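Local coordinates for protein VP1 (Polyomavirus HPyV7, PDB 4PCH) that forms pentamers of jelly-roll subunits that probably build the polyomavirus capsid and mediate attachment to host cells, at residues Y21-K33 / P55-P69. Sequence-based numbering, arbitrary orientation.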
loop_
_atom_site.group_PDB
_atom_site.type_symbol
_atom_site.label_atom_id
_atom_site.label_comp_id
_atom_site.label_asym_id
_atom_site.label_seq_id
_atom_site.Cartn_x
_atom_site.Cartn_y
_atom_site.Cartn_z
ATOM N N TYR B 21 -28.836 7.875 -21.176
ATOM C CA TYR B 21 -29.512 6.775 -20.501
ATOM C C TYR B 21 -28.515 6.141 -19.564
ATOM O O TYR B 21 -27.342 6.036 -19.886
ATOM C CB TYR B 21 -30.009 5.726 -21.497
ATOM C CG TYR B 21 -30.659 4.483 -20.901
ATOM C CD1 TYR B 21 -31.937 4.513 -20.404
ATOM C CD2 TYR B 21 -29.969 3.274 -20.847
ATOM C CE1 TYR B 21 -32.524 3.373 -19.868
ATOM C CE2 TYR B 21 -30.550 2.138 -20.339
ATOM C CZ TYR B 21 -31.823 2.192 -19.834
ATOM O OH TYR B 21 -32.387 1.048 -19.305
ATOM N N LYS B 22 -28.991 5.726 -18.407
ATOM C CA LYS B 22 -28.143 4.994 -17.503
ATOM C C LYS B 22 -28.864 3.734 -17.095
ATOM O O LYS B 22 -30.102 3.702 -17.001
ATOM C CB LYS B 22 -27.727 5.852 -16.296
ATOM C CG LYS B 22 -28.828 6.608 -15.609
ATOM C CD LYS B 22 -28.252 7.570 -14.577
ATOM C CE LYS B 22 -29.344 8.433 -13.978
ATOM N NZ LYS B 22 -28.793 9.538 -13.142
ATOM N N VAL B 23 -28.101 2.689 -16.863
ATOM C CA VAL B 23 -28.708 1.455 -16.413
ATOM C C VAL B 23 -27.869 0.832 -15.315
ATOM O O VAL B 23 -26.664 1.041 -15.271
ATOM C CB VAL B 23 -28.905 0.496 -17.581
ATOM C CG1 VAL B 23 -27.574 0.116 -18.211
ATOM C CG2 VAL B 23 -29.710 -0.727 -17.148
ATOM N N GLU B 24 -28.539 0.079 -14.445
ATOM C CA GLU B 24 -27.891 -0.565 -13.277
ATOM C C GLU B 24 -28.068 -2.074 -13.386
ATOM O O GLU B 24 -29.071 -2.545 -13.928
ATOM C CB GLU B 24 -28.523 -0.089 -11.968
ATOM C CG GLU B 24 -28.208 1.373 -11.622
ATOM C CD GLU B 24 -28.743 1.864 -10.273
ATOM O OE1 GLU B 24 -29.356 1.092 -9.485
ATOM O OE2 GLU B 24 -28.541 3.075 -9.996
ATOM N N ALA B 25 -27.131 -2.816 -12.820
ATOM C CA ALA B 25 -27.258 -4.249 -12.707
ATOM C C ALA B 25 -26.393 -4.724 -11.560
ATOM O O ALA B 25 -25.389 -4.085 -11.225
ATOM C CB ALA B 25 -26.833 -4.941 -13.985
ATOM N N VAL B 26 -26.804 -5.839 -10.954
ATOM C CA VAL B 26 -25.931 -6.534 -10.021
ATOM C C VAL B 26 -25.666 -7.943 -10.550
ATOM O O VAL B 26 -26.605 -8.723 -10.701
ATOM C CB VAL B 26 -26.526 -6.629 -8.626
ATOM C CG1 VAL B 26 -25.565 -7.373 -7.707
ATOM C CG2 VAL B 26 -26.852 -5.243 -8.094
ATOM N N LEU B 27 -24.409 -8.211 -10.867
ATOM C CA LEU B 27 -23.954 -9.506 -11.369
ATOM C C LEU B 27 -23.696 -10.343 -10.138
ATOM O O LEU B 27 -22.995 -9.920 -9.218
ATOM C CB LEU B 27 -22.700 -9.440 -12.217
ATOM C CG LEU B 27 -22.877 -9.119 -13.711
ATOM C CD1 LEU B 27 -23.571 -7.767 -13.849
ATOM C CD2 LEU B 27 -21.585 -9.164 -14.499
ATOM N N LEU B 28 -24.273 -11.536 -10.140
ATOM C CA LEU B 28 -24.203 -12.439 -9.016
ATOM C C LEU B 28 -23.108 -13.491 -9.242
ATOM O O LEU B 28 -22.836 -13.885 -10.390
ATOM C CB LEU B 28 -25.541 -13.159 -8.824
ATOM C CG LEU B 28 -26.809 -12.321 -8.661
ATOM C CD1 LEU B 28 -28.038 -13.181 -8.427
ATOM C CD2 LEU B 28 -26.631 -11.300 -7.546
ATOM N N PRO B 29 -22.480 -13.950 -8.160
ATOM C CA PRO B 29 -21.442 -14.937 -8.330
ATOM C C PRO B 29 -21.958 -16.264 -8.845
ATOM O O PRO B 29 -23.087 -16.639 -8.570
ATOM C CB PRO B 29 -20.896 -15.107 -6.911
ATOM C CG PRO B 29 -22.012 -14.755 -6.032
ATOM C CD PRO B 29 -22.628 -13.577 -6.731
ATOM N N ASN B 30 -21.097 -16.910 -9.612
ATOM C CA ASN B 30 -21.460 -18.061 -10.358
ATOM C C ASN B 30 -20.374 -19.115 -10.339
ATOM O O ASN B 30 -19.287 -18.871 -10.836
ATOM C CB ASN B 30 -21.698 -17.543 -11.785
ATOM C CG ASN B 30 -21.938 -18.624 -12.746
ATOM O OD1 ASN B 30 -22.551 -19.635 -12.410
ATOM N ND2 ASN B 30 -21.416 -18.456 -13.957
ATOM N N PHE B 31 -20.674 -20.278 -9.740
ATOM C CA PHE B 31 -19.751 -21.401 -9.712
ATOM C C PHE B 31 -20.433 -22.335 -10.669
ATOM O O PHE B 31 -21.210 -23.227 -10.259
ATOM C CB PHE B 31 -19.676 -22.050 -8.326
ATOM C CG PHE B 31 -18.940 -21.235 -7.318
ATOM C CD1 PHE B 31 -19.584 -20.227 -6.627
ATOM C CD2 PHE B 31 -17.601 -21.462 -7.070
ATOM C CE1 PHE B 31 -18.916 -19.473 -5.709
ATOM C CE2 PHE B 31 -16.926 -20.717 -6.120
ATOM C CZ PHE B 31 -17.589 -19.728 -5.441
ATOM N N GLY B 32 -20.195 -22.036 -11.938
ATOM C CA GLY B 32 -20.813 -22.650 -13.077
ATOM C C GLY B 32 -20.693 -24.146 -13.069
ATOM O O GLY B 32 -19.637 -24.707 -12.709
ATOM N N LYS B 33 -21.820 -24.754 -13.405
ATOM C CA LYS B 33 -21.991 -26.188 -13.558
ATOM C C LYS B 33 -22.553 -26.530 -14.943
ATOM O O LYS B 33 -22.732 -27.699 -15.269
ATOM C CB LYS B 33 -22.996 -26.701 -12.534
ATOM C CG LYS B 33 -22.616 -26.556 -11.083
ATOM C CD LYS B 33 -23.597 -27.334 -10.223
ATOM C CE LYS B 33 -23.208 -28.804 -10.115
ATOM N NZ LYS B 33 -22.160 -29.041 -9.077
ATOM N N PRO B 55 -17.057 -28.600 -11.282
ATOM C CA PRO B 55 -18.120 -27.631 -11.390
ATOM C C PRO B 55 -18.821 -27.470 -10.023
ATOM O O PRO B 55 -19.018 -28.444 -9.293
ATOM C CB PRO B 55 -19.044 -28.247 -12.445
ATOM C CG PRO B 55 -18.828 -29.698 -12.320
ATOM C CD PRO B 55 -17.460 -29.932 -11.778
ATOM N N GLY B 56 -19.196 -26.244 -9.712
ATOM C CA GLY B 56 -19.730 -25.930 -8.391
ATOM C C GLY B 56 -18.659 -25.526 -7.394
ATOM O O GLY B 56 -18.974 -24.903 -6.390
ATOM N N ALA B 57 -17.417 -25.918 -7.646
ATOM C CA ALA B 57 -16.285 -25.608 -6.775
ATOM C C ALA B 57 -15.424 -24.460 -7.302
ATOM O O ALA B 57 -14.911 -23.640 -6.523
ATOM C CB ALA B 57 -15.430 -26.861 -6.623
ATOM N N ALA B 58 -15.233 -24.430 -8.615
ATOM C CA ALA B 58 -14.409 -23.421 -9.272
ATOM C C ALA B 58 -15.214 -22.181 -9.629
ATOM O O ALA B 58 -16.278 -22.294 -10.257
ATOM C CB ALA B 58 -13.795 -24.010 -10.530
ATOM N N LEU B 59 -14.710 -21.007 -9.274
ATOM C CA LEU B 59 -15.407 -19.756 -9.616
ATOM C C LEU B 59 -15.329 -19.493 -11.116
ATOM O O LEU B 59 -14.248 -19.575 -11.719
ATOM C CB LEU B 59 -14.854 -18.546 -8.853
ATOM C CG LEU B 59 -15.656 -17.243 -9.007
ATOM C CD1 LEU B 59 -17.048 -17.383 -8.401
ATOM C CD2 LEU B 59 -14.892 -16.084 -8.402
ATOM N N CYS B 60 -16.485 -19.164 -11.717
ATOM C CA CYS B 60 -16.533 -18.806 -13.122
ATOM C C CYS B 60 -16.865 -17.341 -13.316
ATOM O O CYS B 60 -17.373 -16.703 -12.416
ATOM C CB CYS B 60 -17.551 -19.681 -13.862
ATOM S SG CYS B 60 -17.128 -21.429 -13.948
ATOM N N TYR B 61 -16.577 -16.793 -14.493
ATOM C CA TYR B 61 -17.005 -15.427 -14.750
ATOM C C TYR B 61 -18.539 -15.328 -14.715
ATOM O O TYR B 61 -19.257 -16.259 -15.155
ATOM C CB TYR B 61 -16.535 -14.951 -16.109
ATOM C CG TYR B 61 -15.054 -14.699 -16.214
ATOM C CD1 TYR B 61 -14.492 -13.506 -15.767
ATOM C CD2 TYR B 61 -14.223 -15.629 -16.796
ATOM C CE1 TYR B 61 -13.133 -13.265 -15.868
ATOM C CE2 TYR B 61 -12.852 -15.400 -16.925
ATOM C CZ TYR B 61 -12.307 -14.217 -16.446
ATOM O OH TYR B 61 -10.954 -14.018 -16.582
ATOM N N SER B 62 -18.991 -14.201 -14.190
ATOM C CA SER B 62 -20.362 -13.770 -14.234
ATOM C C SER B 62 -20.524 -12.895 -15.444
ATOM O O SER B 62 -19.643 -12.096 -15.732
ATOM C CB SER B 62 -20.680 -12.944 -12.986
ATOM O OG SER B 62 -20.600 -13.740 -11.798
ATOM N N VAL B 63 -21.664 -13.012 -16.115
ATOM C CA VAL B 63 -21.950 -12.179 -17.280
ATOM C C VAL B 63 -23.375 -11.666 -17.197
ATOM O O VAL B 63 -24.285 -12.354 -16.711
ATOM C CB VAL B 63 -21.744 -12.930 -18.618
ATOM C CG1 VAL B 63 -20.278 -13.297 -18.819
ATOM C CG2 VAL B 63 -22.585 -14.176 -18.686
ATOM N N ALA B 64 -23.574 -10.478 -17.729
ATOM C CA ALA B 64 -24.913 -9.935 -17.931
ATOM C C ALA B 64 -24.912 -9.213 -19.262
ATOM O O ALA B 64 -23.908 -8.603 -19.619
ATOM C CB ALA B 64 -25.311 -8.994 -16.817
ATOM N N VAL B 65 -26.028 -9.326 -19.986
ATOM C CA VAL B 65 -26.230 -8.589 -21.225
ATOM C C VAL B 65 -27.486 -7.761 -21.024
ATOM O O VAL B 65 -28.590 -8.306 -20.868
ATOM C CB VAL B 65 -26.369 -9.486 -22.454
ATOM C CG1 VAL B 65 -26.377 -8.632 -23.714
ATOM C CG2 VAL B 65 -25.222 -10.481 -22.534
ATOM N N ILE B 66 -27.295 -6.447 -21.021
ATOM C CA ILE B 66 -28.327 -5.498 -20.639
ATOM C C ILE B 66 -28.797 -4.782 -21.898
ATOM O O ILE B 66 -28.016 -4.105 -22.553
ATOM C CB ILE B 66 -27.799 -4.434 -19.641
ATOM C CG1 ILE B 66 -27.087 -5.065 -18.430
ATOM C CG2 ILE B 66 -28.944 -3.553 -19.170
ATOM C CD1 ILE B 66 -27.887 -6.116 -17.721
ATOM N N ASN B 67 -30.073 -4.925 -22.216
ATOM C CA ASN B 67 -30.627 -4.264 -23.383
ATOM C C ASN B 67 -30.765 -2.738 -23.145
ATOM O O ASN B 67 -31.107 -2.285 -22.066
ATOM C CB ASN B 67 -31.955 -4.900 -23.780
ATOM C CG ASN B 67 -31.818 -6.382 -24.145
ATOM O OD1 ASN B 67 -30.819 -6.814 -24.735
ATOM N ND2 ASN B 67 -32.814 -7.155 -23.798
ATOM N N LEU B 68 -30.477 -1.958 -24.170
ATOM C CA LEU B 68 -30.583 -0.511 -24.094
ATOM C C LEU B 68 -31.813 -0.104 -24.894
ATOM O O LEU B 68 -32.291 -0.865 -25.703
ATOM C CB LEU B 68 -29.330 0.133 -24.689
ATOM C CG LEU B 68 -28.052 -0.334 -23.984
ATOM C CD1 LEU B 68 -26.834 0.122 -24.751
ATOM C CD2 LEU B 68 -27.990 0.168 -22.555
ATOM N N PRO B 69 -32.308 1.124 -24.695
ATOM C CA PRO B 69 -33.509 1.507 -25.411
ATOM C C PRO B 69 -33.334 1.567 -26.920
ATOM O O PRO B 69 -32.255 1.894 -27.393
ATOM C CB PRO B 69 -33.829 2.894 -24.847
ATOM C CG PRO B 69 -33.132 2.954 -23.544
ATOM C CD PRO B 69 -31.887 2.137 -23.719
HETATM O O HOH W 1 -18.819 -15.212 -10.548
#
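The hydroxyl of Ser62 is gripped from two directions: OG donates to the carbonyl of Leu28, OG to O 2.6 Å, and accepts a hydrogen bond from a water that also joins Asn30 N and Cys60 O. With chi1 at -65°, OG lies anti to the Ser62 carbonyl carbon; it approaches the Leu28 oxygen from above the plane of that carbonyl. The water thus bridges the two backbones just before they meet directly, where Cys60 N donates to Asn30 O at 3.0 Å. The Asn30 side chain has its CG anti to the backbone N (chi1 173°), and its amide is fixed in rotation by bonds at both ends: ND2 makes a weak bond to Tyr61 O and a further one to Ala167 O, while OD1 accepts from Asn39 N. Beyond it, Leu59 CD1 lies over one face of the Phe31 ring in a CH-pi contact, 3.9 Å from the centroid, and Ala57 O meets the edge of that ring. The Lys33 chain bends back at its last two torsions to bring NZ 3.2 Å from Pro55 O.

Toward strands 21-27 and 62-67 the backbones stand farther apart and the contact is made by apolar side chains. Leu27 CD1 packs on Ala64 CB, Val23 CG2 touches Ile66 CG2 at 3.6 Å, and Pro69 CD sits over the centre of the Tyr21 ring, 3.6 Å from its centroid. Running at 157° with axes 7.6 Å apart, the two strands face each other through side chains, consistent with packing across the interior of the jelly roll. Strand 21-27 is hydrogen-bonded to strand 253-271 and strand 62-67 pairs with strand 224-236, while Leu28 and Pro29 pack on Ala155 and Val154 of a neighbouring subunit in the pentamer.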